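Local coordinates for protein aggregative adherence fimbrial subunit AggA (Escherichia coli O104:H4 str. C227-11, PDB 4PH8) that forms the major subunit of aggregative adherence fimbriae type I, a donor-strand-complemented adhesive fibre that probably binds host fibronectin, at residues Q74-A86 with L108-I122. Sequence-based numbering, arbitrary orientation.
Sequences QKYTLNPSIDGGA and LNASVSVNPKTQVLI
The Tyr76 ring carries Gln119 CB over one face, a CH-pi contact 3.9 Å from the ring centroid and 14° off its normal, while Val120 O lies at its edge, in plane. There Tyr76 OH donates to Val120 O at 3.0 Å, on a lone pair. The tyrosine CB already points toward 108-122, and with CG anti to the carbonyl carbon (chi1 -74°) the ring extends to Gln119 and Val120. Leu78 comes next: CD1 rests against Val112 CG2 (3.7 Å) and Val114 CG2, its side chain crossing that of Val112 at about a right angle, and both valines also touch Phe36 of strand 34-41. Following 74-86, a water bridges Asn79 O and Ser113 N before the first direct backbone pair, antiparallel and hydrogen-bonded, in which Ser81 N to Ser111 O and Ser111 N to Ser81 O both measure 2.8 Å. Ile82 and Ala110 follow as a non-hydrogen-bonded pair; then Asp83 N gives to Asn109 O, and Asp83 OD2 takes Asn109 N at 2.8 Å through its anti lone pair, nearly straight (167°). Asp83 OD1 accepts Gly85 N in an Asx turn and pairs with Lys99. One carboxylate thus links turn 83-86 to strands 108-114 and 97-100 of the immunoglobulin-like sandwich, and the lysine probably stabilises its negative charge.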
loop_
_atom_site.group_PDB
_atom_site.type_symbol
_atom_site.label_atom_id
_atom_site.label_comp_id
_atom_site.label_asym_id
_atom_site.label_seq_id
_atom_site.Cartn_x
_atom_site.Cartn_y
_atom_site.Cartn_z
ATOM N N GLN A 74 -19.523 -0.751 -8.079
ATOM C CA GLN A 74 -19.158 0.580 -7.597
ATOM C C GLN A 74 -17.789 0.546 -6.918
ATOM O O GLN A 74 -17.640 0.035 -5.802
ATOM C CB GLN A 74 -20.198 1.093 -6.610
ATOM C CG GLN A 74 -19.902 2.419 -5.936
ATOM C CD GLN A 74 -19.616 3.534 -6.912
ATOM O OE1 GLN A 74 -20.367 3.743 -7.862
ATOM N NE2 GLN A 74 -18.524 4.266 -6.676
ATOM N N LYS A 75 -16.798 1.115 -7.590
ATOM C CA LYS A 75 -15.432 1.064 -7.099
ATOM C C LYS A 75 -14.595 2.081 -7.833
ATOM O O LYS A 75 -14.950 2.498 -8.928
ATOM C CB LYS A 75 -14.852 -0.339 -7.296
ATOM C CG LYS A 75 -14.884 -0.846 -8.735
ATOM C CD LYS A 75 -14.116 -2.150 -8.894
ATOM C CE LYS A 75 -15.027 -3.365 -8.955
ATOM N NZ LYS A 75 -14.257 -4.577 -9.370
ATOM N N TYR A 76 -13.477 2.485 -7.236
ATOM C CA TYR A 76 -12.530 3.328 -7.955
ATOM C C TYR A 76 -11.165 2.706 -7.899
ATOM O O TYR A 76 -10.689 2.331 -6.833
ATOM C CB TYR A 76 -12.540 4.769 -7.452
ATOM C CG TYR A 76 -13.780 5.510 -7.914
ATOM C CD1 TYR A 76 -14.096 5.611 -9.281
ATOM C CD2 TYR A 76 -14.648 6.088 -6.997
ATOM C CE1 TYR A 76 -15.246 6.265 -9.706
ATOM C CE2 TYR A 76 -15.790 6.743 -7.412
ATOM C CZ TYR A 76 -16.087 6.834 -8.764
ATOM O OH TYR A 76 -17.234 7.502 -9.164
ATOM N N THR A 77 -10.588 2.540 -9.080
ATOM C CA THR A 77 -9.265 1.980 -9.232
ATOM C C THR A 77 -8.309 3.157 -9.246
ATOM O O THR A 77 -8.437 4.061 -10.069
ATOM C CB THR A 77 -9.196 1.170 -10.535
ATOM O OG1 THR A 77 -10.207 0.153 -10.499
ATOM C CG2 THR A 77 -7.836 0.531 -10.718
ATOM N N LEU A 78 -7.364 3.150 -8.313
ATOM C CA LEU A 78 -6.541 4.320 -8.033
ATOM C C LEU A 78 -5.074 4.016 -8.292
ATOM O O LEU A 78 -4.557 2.960 -7.906
ATOM C CB LEU A 78 -6.755 4.777 -6.585
ATOM C CG LEU A 78 -8.210 5.071 -6.187
ATOM C CD1 LEU A 78 -8.335 5.329 -4.701
ATOM C CD2 LEU A 78 -8.740 6.265 -6.966
ATOM N N ASN A 79 -4.413 4.940 -8.970
ATOM C CA ASN A 79 -2.996 4.791 -9.269
ATOM C C ASN A 79 -2.165 5.430 -8.155
ATOM O O ASN A 79 -2.337 6.617 -7.856
ATOM C CB ASN A 79 -2.666 5.449 -10.594
ATOM C CG ASN A 79 -1.306 5.038 -11.128
ATOM O OD1 ASN A 79 -0.846 3.907 -10.929
ATOM N ND2 ASN A 79 -0.667 5.945 -11.830
ATOM N N PRO A 80 -1.274 4.645 -7.528
ATOM C CA PRO A 80 -0.500 5.209 -6.426
ATOM C C PRO A 80 0.600 6.183 -6.832
ATOM O O PRO A 80 1.165 6.100 -7.930
ATOM C CB PRO A 80 0.138 3.991 -5.744
ATOM C CG PRO A 80 -0.057 2.852 -6.660
ATOM C CD PRO A 80 -1.080 3.196 -7.687
ATOM N N SER A 81 0.903 7.073 -5.894
ATOM C CA SER A 81 2.139 7.831 -5.856
ATOM C C SER A 81 3.007 7.269 -4.751
ATOM O O SER A 81 2.498 6.835 -3.720
ATOM C CB SER A 81 1.829 9.293 -5.585
ATOM O OG SER A 81 1.073 9.794 -6.662
ATOM N N ILE A 82 4.310 7.289 -4.974
ATOM C CA ILE A 82 5.268 6.637 -4.097
ATOM C C ILE A 82 6.420 7.576 -3.781
ATOM O O ILE A 82 6.690 8.547 -4.515
ATOM C CB ILE A 82 5.762 5.301 -4.698
ATOM C CG1 ILE A 82 6.612 5.520 -5.959
ATOM C CG2 ILE A 82 4.571 4.394 -4.953
ATOM C CD1 ILE A 82 7.145 4.225 -6.572
ATOM N N ASP A 83 7.096 7.302 -2.671
ATOM C CA ASP A 83 8.220 8.150 -2.287
ATOM C C ASP A 83 9.381 8.057 -3.296
ATOM O O ASP A 83 9.458 7.151 -4.137
ATOM C CB ASP A 83 8.662 7.884 -0.840
ATOM C CG ASP A 83 9.405 6.574 -0.649
ATOM O OD1 ASP A 83 10.491 6.432 -1.241
ATOM O OD2 ASP A 83 8.948 5.711 0.151
ATOM N N GLY A 84 10.278 9.021 -3.211
ATOM C CA GLY A 84 11.338 9.134 -4.180
ATOM C C GLY A 84 12.334 8.005 -4.211
ATOM O O GLY A 84 13.081 7.873 -5.198
ATOM N N GLY A 85 12.377 7.199 -3.150
ATOM C CA GLY A 85 13.287 6.066 -3.103
ATOM C C GLY A 85 12.703 4.731 -3.523
ATOM O O GLY A 85 13.403 3.725 -3.544
ATOM N N ALA A 86 11.416 4.726 -3.836
ATOM C CA ALA A 86 10.695 3.505 -4.210
ATOM C C ALA A 86 10.633 3.415 -5.725
ATOM O O ALA A 86 11.015 4.349 -6.431
ATOM C CB ALA A 86 9.292 3.535 -3.627
ATOM N N LEU A 108 8.933 2.596 3.126
ATOM C CA LEU A 108 8.246 2.768 1.858
ATOM C C LEU A 108 6.936 3.484 2.137
ATOM O O LEU A 108 6.135 3.009 2.942
ATOM C CB LEU A 108 7.943 1.411 1.247
ATOM C CG LEU A 108 7.066 1.356 -0.007
ATOM C CD1 LEU A 108 7.587 2.274 -1.085
ATOM C CD2 LEU A 108 7.015 -0.076 -0.513
ATOM N N ASN A 109 6.729 4.627 1.491
ATOM C CA ASN A 109 5.493 5.391 1.629
ATOM C C ASN A 109 4.829 5.509 0.264
ATOM O O ASN A 109 5.494 5.719 -0.766
ATOM C CB ASN A 109 5.761 6.795 2.217
ATOM C CG ASN A 109 5.902 6.797 3.739
ATOM O OD1 ASN A 109 4.908 6.683 4.445
ATOM N ND2 ASN A 109 7.133 6.944 4.246
ATOM N N ALA A 110 3.515 5.343 0.258
ATOM C CA ALA A 110 2.704 5.485 -0.945
ATOM C C ALA A 110 1.343 6.042 -0.586
ATOM O O ALA A 110 0.834 5.853 0.533
ATOM C CB ALA A 110 2.540 4.164 -1.664
ATOM N N SER A 111 0.757 6.724 -1.558
ATOM C CA SER A 111 -0.570 7.300 -1.395
ATOM C C SER A 111 -1.422 7.278 -2.666
ATOM O O SER A 111 -0.924 7.126 -3.781
ATOM C CB SER A 111 -0.445 8.727 -0.888
ATOM O OG SER A 111 0.090 9.572 -1.884
ATOM N N VAL A 112 -2.734 7.364 -2.461
ATOM C CA VAL A 112 -3.681 7.583 -3.547
ATOM C C VAL A 112 -4.612 8.695 -3.119
ATOM O O VAL A 112 -4.615 9.111 -1.952
ATOM C CB VAL A 112 -4.496 6.317 -3.912
ATOM C CG1 VAL A 112 -3.598 5.250 -4.525
ATOM C CG2 VAL A 112 -5.292 5.772 -2.718
ATOM N N SER A 113 -5.407 9.172 -4.065
ATOM C CA SER A 113 -6.370 10.222 -3.781
ATOM C C SER A 113 -7.645 10.003 -4.572
ATOM O O SER A 113 -7.605 9.557 -5.730
ATOM C CB SER A 113 -5.773 11.586 -4.122
ATOM O OG SER A 113 -6.661 12.627 -3.741
ATOM N N VAL A 114 -8.773 10.276 -3.929
ATOM C CA VAL A 114 -10.050 10.332 -4.620
ATOM C C VAL A 114 -10.414 11.806 -4.771
ATOM O O VAL A 114 -10.462 12.547 -3.787
ATOM C CB VAL A 114 -11.172 9.567 -3.879
ATOM C CG1 VAL A 114 -12.532 9.880 -4.505
ATOM C CG2 VAL A 114 -10.913 8.070 -3.912
ATOM N N ASN A 115 -10.643 12.212 -6.018
ATOM C CA ASN A 115 -11.102 13.559 -6.351
ATOM C C ASN A 115 -12.604 13.493 -6.612
ATOM O O ASN A 115 -13.029 12.978 -7.656
ATOM C CB ASN A 115 -10.370 14.068 -7.600
ATOM C CG ASN A 115 -10.668 15.525 -7.922
ATOM O OD1 ASN A 115 -11.381 16.231 -7.192
ATOM N ND2 ASN A 115 -10.106 15.988 -9.034
ATOM N N PRO A 116 -13.416 13.990 -5.664
ATOM C CA PRO A 116 -14.869 13.932 -5.880
ATOM C C PRO A 116 -15.331 14.664 -7.141
ATOM O O PRO A 116 -16.362 14.342 -7.673
ATOM C CB PRO A 116 -15.446 14.606 -4.630
ATOM C CG PRO A 116 -14.365 14.531 -3.608
ATOM C CD PRO A 116 -13.081 14.623 -4.375
ATOM N N LYS A 117 -14.551 15.633 -7.610
ATOM C CA LYS A 117 -14.913 16.420 -8.788
ATOM C C LYS A 117 -14.903 15.604 -10.089
ATOM O O LYS A 117 -15.697 15.871 -10.995
ATOM C CB LYS A 117 -13.979 17.626 -8.907
ATOM C CG LYS A 117 -14.045 18.568 -7.714
ATOM C CD LYS A 117 -13.161 19.790 -7.910
ATOM C CE LYS A 117 -13.392 20.822 -6.818
ATOM N NZ LYS A 117 -12.758 22.132 -7.140
ATOM N N THR A 118 -14.013 14.619 -10.180
ATOM C CA THR A 118 -13.939 13.747 -11.355
ATOM C C THR A 118 -14.413 12.316 -11.085
ATOM O O THR A 118 -14.602 11.536 -12.022
ATOM C CB THR A 118 -12.505 13.699 -11.909
ATOM O OG1 THR A 118 -11.611 13.249 -10.884
ATOM C CG2 THR A 118 -12.070 15.083 -12.396
ATOM N N GLN A 119 -14.603 11.976 -9.811
ATOM C CA GLN A 119 -14.993 10.628 -9.399
ATOM C C GLN A 119 -16.132 10.757 -8.405
ATOM O O GLN A 119 -15.907 11.097 -7.250
ATOM C CB GLN A 119 -13.803 9.905 -8.752
ATOM C CG GLN A 119 -12.639 9.644 -9.711
ATOM C CD GLN A 119 -11.297 9.494 -9.009
ATOM O OE1 GLN A 119 -10.929 10.309 -8.157
ATOM N NE2 GLN A 119 -10.547 8.456 -9.378
ATOM N N VAL A 120 -17.355 10.499 -8.865
ATOM C CA VAL A 120 -18.553 10.776 -8.064
ATOM C C VAL A 120 -18.637 9.968 -6.762
ATOM O O VAL A 120 -18.376 8.761 -6.724
ATOM C CB VAL A 120 -19.855 10.601 -8.887
ATOM C CG1 VAL A 120 -20.098 9.139 -9.251
ATOM C CG2 VAL A 120 -21.049 11.171 -8.133
ATOM N N LEU A 121 -19.050 10.673 -5.712
ATOM C CA LEU A 121 -19.103 10.158 -4.351
ATOM C C LEU A 121 -20.511 9.613 -4.054
ATOM O O LEU A 121 -21.488 10.356 -4.096
ATOM C CB LEU A 121 -18.765 11.301 -3.387
ATOM C CG LEU A 121 -17.743 11.079 -2.274
ATOM C CD1 LEU A 121 -16.438 10.482 -2.795
ATOM C CD2 LEU A 121 -17.487 12.413 -1.582
ATOM N N ILE A 122 -20.595 8.313 -3.772
ATOM C CA ILE A 122 -21.846 7.642 -3.423
ATOM C C ILE A 122 -21.861 7.326 -1.927
ATOM O O ILE A 122 -20.868 6.813 -1.402
ATOM C CB ILE A 122 -21.982 6.312 -4.196
ATOM C CG1 ILE A 122 -21.636 6.501 -5.684
ATOM C CG2 ILE A 122 -23.372 5.716 -4.015
ATOM C CD1 ILE A 122 -22.381 7.629 -6.373
HETATM O O HOH W 1 -4.645 7.941 -6.871
HETATM O O HOH W 2 9.668 7.146 2.639
#